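Local coordinates for protein ADP-ribosylation factor guanine nucleotide-exchange factor SEC7 (Saccharomyces cerevisiae, PDB 4OIY) that activates the small GTPase ARF1 by guanine nucleotide exchange at the trans-Golgi network through its Sec7 domain, and so takes part in vesicle budding and Golgi traffic, at residues S13-I18 with I27-K32; E166-D169 with D173-R176; H75-E80 with R93-S98; E117-V120 with G125-S128. All coordinates share one frame; numbering follows the deposited sequence.

Contact 1 of 4, residues S13-I18 with I27-K32; sequences SECIAI and IPVLIK
C15 meets L30 where helix 11-21 and helix 23-32 pack as an antiparallel helical hairpin. The two short segments lie 9.8 Å apart axis to axis, their directions 165° from each other. Three apolar pairings fill the space between them. The CB of C15 rests against L30 CD2 at 3.6 Å. C15 SG, set beside its own backbone N by a chi1 of -72°, points on across the interface until it lies 4.1 Å from V29 CG1. The sulfur therefore straddles two neighbouring residues of the facing helix, with one methyl of each beside it. One turn further along, I18 and V29 reach for each other tip to tip, I18 CD1 meeting V29 CG1 at 4.0 Å. V29 presents this methyl because CG1 stands anti to the backbone N (chi1 175°), and I18 answers with an extended CG1-CD1 arm. L30 leaves its backbone pointing to the side, and its CD2 branch comes back toward C15; its side chain also touches F35 and L36 of the next loop and W47 of helix 41-50. No hydrogen bond or charge pair crosses between the segments, so what joins them is apolar contact and burial, with C15 acting as a small apolar residue.

Contact 2 of 4, residues E166-D169 with D173-R176; sequences EGID and DLPR
D173 bonds back to G167 across a tight surface turn between helix 158-164 and helix 176-188, a turn that contains a classic beta bulge at I168 and D169. D173 OD1 takes the G167 N-H at 2.7 Å; the donor lies nearly head-on to the C-O bond, but the N-H itself is bent, at 140°. The same oxygen rests beside the backbone of E166, whose side chain runs alongside that of D173, pointing the same way. L174 supplies the apolar half. Its CB leads off to the side without meeting the facing segment, and L174 CG comes to 4.0 Å from D169 CB. Beyond this fork the two methyls part company: CD1 goes to I168 CD1 at 3.7 Å, while CD2 lies across the D169 side chain, at a similar distance from its CB. With an alanine at L174 both methyls go, and I168 CD1 and D169 CB would probably lose their leucine neighbour, opening a gap between the two arms of the turn. I168 also packs on V135 and L136 of helix 130-148, whereas P175 occupies the N-cap position of helix 176-188. On the polar side, one water donates to D169 OD2 at 2.7 Å and to D173 O at 2.8 Å.

Contact 3 of 4, residues H75-E80 with R93-S98; sequences HAFVDE and RSFLQS
F77 lays the far edge of its ring against S98: F77 CZ is 3.5 Å from S98 OG, which lies near the plane of the ring. At that edge too stands F95, its CE1 4.2 Å from F77 CE2. F95 reaches in between the helices because CG is anti to its backbone N (chi1 -175°), and its outer ring atoms also meet V78: V78 CG2 lies 3.7 Å from F95 CE1 and almost as near CZ. S98 OG does two jobs. While filling the space beside F77, it donates to F95 O at 2.6 Å, arriving in the carbonyl plane on a lone pair (C=O...donor angle 145°). The S98 N-H bonds to the same oxygen, so two donors grip F95 O where the helix gives way to a turn. Were a glycine to stand at S98, F95 O would probably be left with the backbone donor alone and a gap would open beside the F77 ring. Around F95 the aromatic cluster continues, F81 and F99 meeting it edge-to-face and F115 at a shallow angle. This is the buried centre of the all-helical Sec7 domain, where helix 68-79 packs against the last turn before the loop that in this family bears the glutamic finger.

Contact 4 of 4, residues E117-V120 with G125-S128; sequences ERFV and GVFS
V120 and F127 bring their CA atoms to 6.8 Å where the last turns of helix 105-122 meet the loop leading to helix 130-148, closing the connection between these two helices in the all-helical Sec7 domain. The loop turns at G125, whose phi of 83° would jam a CB against the preceding carbonyl oxygen, and F127 then takes an extended backbone that drives its ring inward. F119 comes from the helix with CG anti to the backbone N (chi1 -178°), and the two aromatic side chains slant across each other, F119 CE2 3.9 Å from F127 CE2. V120 comes up at the edge of the F127 ring, near its plane, with CG1 4.4 Å from CD2. Behind these rings the connection is filled from several directions: F119 packs on F83, I88 and A91, while F127 packs on I88 and on T132, A133 and L136 of helix 130-148. No hydrogen bond joins the two segments; their contact is apolar. V126 adjoins both rings: its CG1 is at the edge of F119, 4.3 Å from CE2, and also over the centre of the F127 ring, 3.6 Å above the plane.

The four contacts follow the long axis of the Sec7 domain, with contacts 1 and 2 on opposite sides of its centre, 47 Å apart between centres. Contact 3 lies near the middle, about 5 Å from the centre of the chain. It touches contact 4, V78 CG1 lying 3.8 Å from R118 CB. Contact 4 in turn touches contact 2: L174 CD2 is 4.2 Å from F127 CE1, so the two loops pack against each other. Contact 1 stands apart, its nearest atoms about 11 Å from contact 3. D121, which binds magnesium, has its side chain about 5 Å from that of V120 and about 9 Å from that of V78.

Contact 1 of 4, residues S13-I18 with I27-K32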
loop_
_atom_site.group_PDB
_atom_site.type_symbol
_atom_site.label_atom_id
_atom_site.label_comp_id
_atom_site.label_asym_id
_atom_site.label_seq_id
_atom_site.Cartn_x
_atom_site.Cartn_y
_atom_site.Cartn_z
ATOM N N SER A 13 20.784 -0.556 -12.993
ATOM C CA SER A 13 19.741 -1.174 -13.815
ATOM C C SER A 13 19.874 -2.696 -13.833
ATOM O O SER A 13 18.880 -3.413 -13.797
ATOM C CB SER A 13 19.751 -0.602 -15.236
ATOM O OG SER A 13 19.389 0.773 -15.216
ATOM N N GLU A 14 21.107 -3.189 -13.849
ATOM C CA GLU A 14 21.349 -4.625 -13.733
ATOM C C GLU A 14 20.817 -5.177 -12.407
ATOM O O GLU A 14 20.184 -6.230 -12.393
ATOM C CB GLU A 14 22.840 -4.939 -13.895
ATOM C CG GLU A 14 23.334 -4.766 -15.326
ATOM C CD GLU A 14 24.843 -4.905 -15.475
ATOM O OE1 GLU A 14 25.579 -4.666 -14.497
ATOM O OE2 GLU A 14 25.302 -5.242 -16.591
ATOM N N CYS A 15 21.050 -4.457 -11.313
ATOM C CA CYS A 15 20.546 -4.858 -9.988
ATOM C C CYS A 15 19.019 -4.828 -9.913
ATOM O O CYS A 15 18.403 -5.672 -9.254
ATOM C CB CYS A 15 21.102 -3.948 -8.891
ATOM S SG CYS A 15 22.853 -4.169 -8.498
ATOM N N ILE A 16 18.413 -3.846 -10.573
ATOM C CA ILE A 16 16.955 -3.736 -10.629
ATOM C C ILE A 16 16.378 -4.929 -11.396
ATOM O O ILE A 16 15.347 -5.487 -11.011
ATOM C CB ILE A 16 16.527 -2.388 -11.256
ATOM C CG1 ILE A 16 16.816 -1.259 -10.260
ATOM C CG2 ILE A 16 15.052 -2.398 -11.654
ATOM C CD1 ILE A 16 16.683 0.135 -10.831
ATOM N N ALA A 17 17.051 -5.336 -12.463
ATOM C CA ALA A 17 16.624 -6.521 -13.209
ATOM C C ALA A 17 16.686 -7.774 -12.337
ATOM O O ALA A 17 15.768 -8.604 -12.373
ATOM C CB ALA A 17 17.468 -6.700 -14.466
ATOM N N ILE A 18 17.747 -7.900 -11.544
ATOM C CA ILE A 18 17.874 -9.033 -10.621
ATOM C C ILE A 18 16.725 -8.984 -9.615
ATOM O O ILE A 18 16.096 -10.005 -9.344
ATOM C CB ILE A 18 19.237 -9.037 -9.895
ATOM C CG1 ILE A 18 20.372 -9.256 -10.897
ATOM C CG2 ILE A 18 19.281 -10.123 -8.826
ATOM C CD1 ILE A 18 21.740 -8.943 -10.339
ATOM N N ILE A 27 19.089 -8.473 -2.798
ATOM C CA ILE A 27 19.516 -7.787 -1.577
ATOM C C ILE A 27 21.021 -7.980 -1.369
ATOM O O ILE A 27 21.743 -6.988 -1.305
ATOM C CB ILE A 27 18.699 -8.198 -0.324
ATOM C CG1 ILE A 27 17.200 -7.923 -0.520
ATOM C CG2 ILE A 27 19.210 -7.478 0.923
ATOM C CD1 ILE A 27 16.844 -6.492 -0.858
ATOM N N PRO A 28 21.499 -9.249 -1.315
ATOM C CA PRO A 28 22.941 -9.443 -1.135
ATOM C C PRO A 28 23.793 -8.919 -2.287
ATOM O O PRO A 28 24.974 -8.668 -2.074
ATOM C CB PRO A 28 23.091 -10.969 -1.034
ATOM C CG PRO A 28 21.744 -11.471 -0.662
ATOM C CD PRO A 28 20.792 -10.541 -1.350
ATOM N N VAL A 29 23.219 -8.775 -3.485
ATOM C CA VAL A 29 23.929 -8.189 -4.634
ATOM C C VAL A 29 23.991 -6.662 -4.558
ATOM O O VAL A 29 25.000 -6.058 -4.913
ATOM C CB VAL A 29 23.273 -8.591 -5.980
ATOM C CG1 VAL A 29 23.949 -7.885 -7.151
ATOM C CG2 VAL A 29 23.317 -10.100 -6.172
ATOM N N LEU A 30 22.903 -6.034 -4.112
ATOM C CA LEU A 30 22.872 -4.587 -3.921
ATOM C C LEU A 30 23.886 -4.121 -2.870
ATOM O O LEU A 30 24.490 -3.063 -3.024
ATOM C CB LEU A 30 21.469 -4.123 -3.516
ATOM C CG LEU A 30 20.403 -4.110 -4.617
ATOM C CD1 LEU A 30 19.015 -4.150 -3.995
ATOM C CD2 LEU A 30 20.558 -2.887 -5.510
ATOM N N ILE A 31 24.053 -4.910 -1.809
ATOM C CA ILE A 31 25.014 -4.589 -0.746
ATOM C C ILE A 31 26.440 -4.769 -1.277
ATOM O O ILE A 31 27.267 -3.869 -1.154
ATOM C CB ILE A 31 24.795 -5.461 0.516
ATOM C CG1 ILE A 31 23.382 -5.252 1.087
ATOM C CG2 ILE A 31 25.828 -5.124 1.587
ATOM C CD1 ILE A 31 22.925 -6.368 2.005
ATOM N N LYS A 32 26.701 -5.927 -1.883
ATOM C CA LYS A 32 27.981 -6.234 -2.542
ATOM C C LYS A 32 28.435 -5.082 -3.433
ATOM O O LYS A 32 29.596 -4.674 -3.382
ATOM C CB LYS A 32 27.850 -7.534 -3.362
ATOM C CG LYS A 32 29.100 -7.988 -4.113
ATOM C CD LYS A 32 29.135 -7.502 -5.554
ATOM C CE LYS A 32 30.348 -8.045 -6.294
ATOM N NZ LYS A 32 30.775 -7.144 -7.403
#

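Contact 2 of 4, residues E166-D169 with D173-R176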
loop_
_atom_site.group_PDB
_atom_site.type_symbol
_atom_site.label_atom_id
_atom_site.label_comp_id
_atom_site.label_asym_id
_atom_site.label_seq_id
_atom_site.Cartn_x
_atom_site.Cartn_y
_atom_site.Cartn_z
ATOM N N GLU A 166 -21.836 0.721 8.225
ATOM C CA GLU A 166 -22.636 0.855 9.438
ATOM C C GLU A 166 -21.880 0.295 10.640
ATOM O O GLU A 166 -21.278 -0.777 10.568
ATOM C CB GLU A 166 -23.989 0.162 9.286
ATOM C CG GLU A 166 -24.968 0.961 8.446
ATOM C CD GLU A 166 -26.304 0.267 8.254
ATOM O OE1 GLU A 166 -26.552 -0.794 8.883
ATOM O OE2 GLU A 166 -27.111 0.798 7.462
ATOM N N GLY A 167 -21.884 1.059 11.727
ATOM C CA GLY A 167 -21.370 0.608 13.009
ATOM C C GLY A 167 -19.866 0.593 13.209
ATOM O O GLY A 167 -19.404 0.185 14.272
ATOM N N ILE A 168 -19.090 1.039 12.223
ATOM C CA ILE A 168 -17.640 0.820 12.267
ATOM C C ILE A 168 -16.870 1.738 13.213
ATOM O O ILE A 168 -15.714 1.460 13.518
ATOM C CB ILE A 168 -16.972 0.829 10.865
ATOM C CG1 ILE A 168 -16.969 2.229 10.231
ATOM C CG2 ILE A 168 -17.638 -0.212 9.969
ATOM C CD1 ILE A 168 -16.036 2.342 9.041
ATOM N N ASP A 169 -17.499 2.815 13.684
ATOM C CA ASP A 169 -16.839 3.736 14.609
ATOM C C ASP A 169 -17.109 3.317 16.051
ATOM O O ASP A 169 -17.959 3.887 16.727
ATOM C CB ASP A 169 -17.303 5.175 14.368
ATOM C CG ASP A 169 -16.561 6.183 15.235
ATOM O OD1 ASP A 169 -15.404 5.913 15.631
ATOM O OD2 ASP A 169 -17.139 7.250 15.526
ATOM N N ASP A 173 -22.305 4.405 13.845
ATOM C CA ASP A 173 -22.100 4.870 12.478
ATOM C C ASP A 173 -21.202 6.101 12.477
ATOM O O ASP A 173 -21.232 6.906 13.411
ATOM C CB ASP A 173 -23.434 5.245 11.815
ATOM C CG ASP A 173 -24.343 4.052 11.578
ATOM O OD1 ASP A 173 -23.914 2.890 11.722
ATOM O OD2 ASP A 173 -25.527 4.285 11.234
ATOM N N LEU A 174 -20.405 6.240 11.422
ATOM C CA LEU A 174 -19.689 7.474 11.143
ATOM C C LEU A 174 -20.689 8.506 10.626
ATOM O O LEU A 174 -21.745 8.133 10.125
ATOM C CB LEU A 174 -18.611 7.231 10.081
ATOM C CG LEU A 174 -17.387 6.461 10.575
ATOM C CD1 LEU A 174 -16.542 5.993 9.398
ATOM C CD2 LEU A 174 -16.557 7.333 11.508
ATOM N N PRO A 175 -20.364 9.803 10.740
ATOM C CA PRO A 175 -21.288 10.795 10.188
ATOM C C PRO A 175 -21.448 10.652 8.676
ATOM O O PRO A 175 -20.464 10.439 7.961
ATOM C CB PRO A 175 -20.617 12.131 10.519
ATOM C CG PRO A 175 -19.693 11.829 11.647
ATOM C CD PRO A 175 -19.208 10.437 11.398
ATOM N N ARG A 176 -22.690 10.769 8.208
ATOM C CA ARG A 176 -23.000 10.661 6.787
ATOM C C ARG A 176 -22.156 11.616 5.954
ATOM O O ARG A 176 -21.659 11.238 4.888
ATOM C CB ARG A 176 -24.490 10.946 6.540
ATOM C CG ARG A 176 -24.954 10.681 5.119
ATOM C CD ARG A 176 -26.414 11.082 4.925
ATOM N NE ARG A 176 -26.866 10.811 3.560
ATOM C CZ ARG A 176 -26.539 11.536 2.491
ATOM N NH1 ARG A 176 -27.004 11.186 1.294
ATOM N NH2 ARG A 176 -25.753 12.607 2.601
HETATM O O HOH W 1 -19.303 8.494 14.611
#

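Contact 3 of 4, residues H75-E80 with R93-S98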
loop_
_atom_site.group_PDB
_atom_site.type_symbol
_atom_site.label_atom_id
_atom_site.label_comp_id
_atom_site.label_asym_id
_atom_site.label_seq_id
_atom_site.Cartn_x
_atom_site.Cartn_y
_atom_site.Cartn_z
ATOM N N HIS A 75 6.691 -3.577 7.376
ATOM C CA HIS A 75 6.371 -2.612 8.421
ATOM C C HIS A 75 7.217 -1.345 8.276
ATOM O O HIS A 75 6.698 -0.222 8.392
ATOM C CB HIS A 75 6.513 -3.242 9.796
ATOM C CG HIS A 75 5.441 -4.246 10.098
ATOM N ND1 HIS A 75 5.508 -5.110 11.170
ATOM C CD2 HIS A 75 4.281 -4.527 9.460
ATOM C CE1 HIS A 75 4.427 -5.870 11.187
ATOM N NE2 HIS A 75 3.664 -5.533 10.161
ATOM N N ALA A 76 8.502 -1.526 7.984
ATOM C CA ALA A 76 9.393 -0.387 7.733
ATOM C C ALA A 76 8.950 0.410 6.506
ATOM O O ALA A 76 9.037 1.623 6.486
ATOM C CB ALA A 76 10.828 -0.852 7.550
ATOM N N PHE A 77 8.479 -0.284 5.485
ATOM C CA PHE A 77 8.009 0.355 4.256
ATOM C C PHE A 77 6.844 1.298 4.579
ATOM O O PHE A 77 6.863 2.466 4.196
ATOM C CB PHE A 77 7.612 -0.759 3.276
ATOM C CG PHE A 77 7.106 -0.300 1.937
ATOM C CD1 PHE A 77 7.986 -0.092 0.885
ATOM C CD2 PHE A 77 5.744 -0.172 1.707
ATOM C CE1 PHE A 77 7.521 0.279 -0.364
ATOM C CE2 PHE A 77 5.271 0.214 0.462
ATOM C CZ PHE A 77 6.164 0.424 -0.575
ATOM N N VAL A 78 5.853 0.793 5.310
ATOM C CA VAL A 78 4.711 1.617 5.721
ATOM C C VAL A 78 5.184 2.774 6.605
ATOM O O VAL A 78 4.683 3.883 6.481
ATOM C CB VAL A 78 3.610 0.803 6.443
ATOM C CG1 VAL A 78 2.410 1.688 6.757
ATOM C CG2 VAL A 78 3.165 -0.376 5.586
ATOM N N ASP A 79 6.168 2.516 7.463
ATOM C CA ASP A 79 6.687 3.551 8.371
ATOM C C ASP A 79 7.329 4.733 7.651
ATOM O O ASP A 79 7.455 5.804 8.245
ATOM C CB ASP A 79 7.718 2.974 9.350
ATOM C CG ASP A 79 7.095 2.212 10.496
ATOM O OD1 ASP A 79 5.862 2.275 10.697
ATOM O OD2 ASP A 79 7.872 1.549 11.225
ATOM N N GLU A 80 7.758 4.541 6.402
ATOM C CA GLU A 80 8.353 5.624 5.607
ATOM C C GLU A 80 7.332 6.628 5.075
ATOM O O GLU A 80 7.698 7.728 4.667
ATOM C CB GLU A 80 9.166 5.046 4.449
ATOM C CG GLU A 80 10.402 4.302 4.912
ATOM C CD GLU A 80 11.395 5.228 5.584
ATOM O OE1 GLU A 80 11.757 6.247 4.967
ATOM O OE2 GLU A 80 11.799 4.937 6.727
ATOM N N ARG A 93 -4.457 6.245 -1.340
ATOM C CA ARG A 93 -4.024 6.419 -2.727
ATOM C C ARG A 93 -2.500 6.416 -2.798
ATOM O O ARG A 93 -1.908 5.719 -3.630
ATOM C CB ARG A 93 -4.588 7.708 -3.359
ATOM C CG ARG A 93 -4.313 7.756 -4.864
ATOM C CD ARG A 93 -4.952 8.897 -5.647
ATOM N NE ARG A 93 -6.412 9.011 -5.533
ATOM C CZ ARG A 93 -7.043 9.802 -4.669
ATOM N NH1 ARG A 93 -6.358 10.540 -3.802
ATOM N NH2 ARG A 93 -8.366 9.846 -4.655
ATOM N N SER A 94 -1.866 7.179 -1.915
ATOM C CA SER A 94 -0.412 7.237 -1.852
ATOM C C SER A 94 0.179 5.849 -1.605
ATOM O O SER A 94 1.114 5.426 -2.278
ATOM C CB SER A 94 0.033 8.199 -0.752
ATOM O OG SER A 94 1.435 8.138 -0.556
ATOM N N PHE A 95 -0.410 5.135 -0.657
ATOM C CA PHE A 95 0.068 3.816 -0.265
ATOM C C PHE A 95 -0.124 2.768 -1.374
ATOM O O PHE A 95 0.830 2.109 -1.789
ATOM C CB PHE A 95 -0.666 3.393 1.009
ATOM C CG PHE A 95 -0.188 2.095 1.595
ATOM C CD1 PHE A 95 1.142 1.916 1.933
ATOM C CD2 PHE A 95 -1.087 1.069 1.856
ATOM C CE1 PHE A 95 1.577 0.717 2.481
ATOM C CE2 PHE A 95 -0.664 -0.124 2.412
ATOM C CZ PHE A 95 0.672 -0.301 2.728
ATOM N N LEU A 96 -1.353 2.610 -1.849
ATOM C CA LEU A 96 -1.662 1.523 -2.786
ATOM C C LEU A 96 -1.118 1.733 -4.190
ATOM O O LEU A 96 -1.031 0.780 -4.953
ATOM C CB LEU A 96 -3.167 1.263 -2.855
ATOM C CG LEU A 96 -3.827 0.759 -1.568
ATOM C CD1 LEU A 96 -5.319 0.574 -1.794
ATOM C CD2 LEU A 96 -3.198 -0.537 -1.077
ATOM N N GLN A 97 -0.743 2.962 -4.534
ATOM C CA GLN A 97 -0.145 3.223 -5.843
ATOM C C GLN A 97 1.376 2.982 -5.823
ATOM O O GLN A 97 2.055 3.167 -6.850
ATOM C CB GLN A 97 -0.479 4.652 -6.298
ATOM C CG GLN A 97 -1.951 4.823 -6.654
ATOM C CD GLN A 97 -2.297 6.214 -7.170
ATOM O OE1 GLN A 97 -1.535 7.167 -6.997
ATOM N NE2 GLN A 97 -3.462 6.331 -7.801
ATOM N N SER A 98 1.913 2.563 -4.672
ATOM C CA SER A 98 3.357 2.294 -4.533
ATOM C C SER A 98 3.769 0.817 -4.659
ATOM O O SER A 98 4.963 0.512 -4.701
ATOM C CB SER A 98 3.875 2.848 -3.201
ATOM O OG SER A 98 3.458 2.068 -2.092
#

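Contact 4 of 4, residues E117-V120 with G125-S128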
loop_
_atom_site.group_PDB
_atom_site.type_symbol
_atom_site.label_atom_id
_atom_site.label_comp_id
_atom_site.label_asym_id
_atom_site.label_seq_id
_atom_site.Cartn_x
_atom_site.Cartn_y
_atom_site.Cartn_z
ATOM N N GLU A 117 -2.806 1.346 11.286
ATOM C CA GLU A 117 -2.075 1.743 12.485
ATOM C C GLU A 117 -1.260 3.010 12.251
ATOM O O GLU A 117 -1.267 3.919 13.086
ATOM C CB GLU A 117 -1.203 0.592 12.984
ATOM C CG GLU A 117 -2.027 -0.520 13.614
ATOM C CD GLU A 117 -1.260 -1.811 13.810
ATOM O OE1 GLU A 117 -0.098 -1.897 13.362
ATOM O OE2 GLU A 117 -1.833 -2.758 14.398
ATOM N N ARG A 118 -0.589 3.083 11.109
ATOM C CA ARG A 118 0.221 4.251 10.756
ATOM C C ARG A 118 -0.684 5.450 10.561
ATOM O O ARG A 118 -0.391 6.545 11.046
ATOM C CB ARG A 118 1.032 3.971 9.483
ATOM C CG ARG A 118 1.890 5.119 8.961
ATOM C CD ARG A 118 3.093 5.342 9.843
ATOM N NE ARG A 118 3.996 6.363 9.311
ATOM C CZ ARG A 118 5.012 6.889 9.990
ATOM N NH1 ARG A 118 5.278 6.491 11.227
ATOM N NH2 ARG A 118 5.774 7.817 9.419
ATOM N N PHE A 119 -1.791 5.257 9.851
ATOM C CA PHE A 119 -2.698 6.375 9.609
ATOM C C PHE A 119 -3.218 6.967 10.917
ATOM O O PHE A 119 -3.229 8.193 11.088
ATOM C CB PHE A 119 -3.880 5.981 8.718
ATOM C CG PHE A 119 -4.789 7.138 8.424
ATOM C CD1 PHE A 119 -4.495 8.021 7.395
ATOM C CD2 PHE A 119 -5.877 7.405 9.239
ATOM C CE1 PHE A 119 -5.297 9.118 7.156
ATOM C CE2 PHE A 119 -6.684 8.505 9.003
ATOM C CZ PHE A 119 -6.397 9.354 7.955
ATOM N N VAL A 120 -3.641 6.119 11.842
ATOM C CA VAL A 120 -4.188 6.650 13.097
ATOM C C VAL A 120 -3.092 7.256 13.972
ATOM O O VAL A 120 -3.345 8.234 14.677
ATOM C CB VAL A 120 -5.046 5.635 13.879
ATOM C CG1 VAL A 120 -6.244 5.203 13.048
ATOM C CG2 VAL A 120 -4.234 4.456 14.381
ATOM N N GLY A 125 -7.177 11.490 16.751
ATOM C CA GLY A 125 -8.476 12.150 16.822
ATOM C C GLY A 125 -9.351 12.071 15.579
ATOM O O GLY A 125 -10.481 12.540 15.613
ATOM N N VAL A 126 -8.865 11.501 14.473
ATOM C CA VAL A 126 -9.755 11.245 13.338
ATOM C C VAL A 126 -10.648 10.072 13.721
ATOM O O VAL A 126 -11.875 10.191 13.747
ATOM C CB VAL A 126 -8.989 10.939 12.030
ATOM C CG1 VAL A 126 -9.959 10.524 10.932
ATOM C CG2 VAL A 126 -8.196 12.154 11.589
ATOM N N PHE A 127 -10.014 8.945 14.027
ATOM C CA PHE A 127 -10.707 7.761 14.508
ATOM C C PHE A 127 -10.161 7.409 15.880
ATOM O O PHE A 127 -8.968 7.562 16.135
ATOM C CB PHE A 127 -10.473 6.569 13.579
ATOM C CG PHE A 127 -10.839 6.824 12.143
ATOM C CD1 PHE A 127 -12.156 7.070 11.777
ATOM C CD2 PHE A 127 -9.864 6.797 11.153
ATOM C CE1 PHE A 127 -12.495 7.297 10.448
ATOM C CE2 PHE A 127 -10.193 7.021 9.823
ATOM C CZ PHE A 127 -11.511 7.270 9.473
ATOM N N SER A 128 -11.030 6.909 16.746
ATOM C CA SER A 128 -10.621 6.460 18.074
ATOM C C SER A 128 -9.849 5.135 18.042
ATOM O O SER A 128 -9.034 4.863 18.929
ATOM C CB SER A 128 -11.852 6.323 18.970
ATOM O OG SER A 128 -12.828 5.488 18.368
#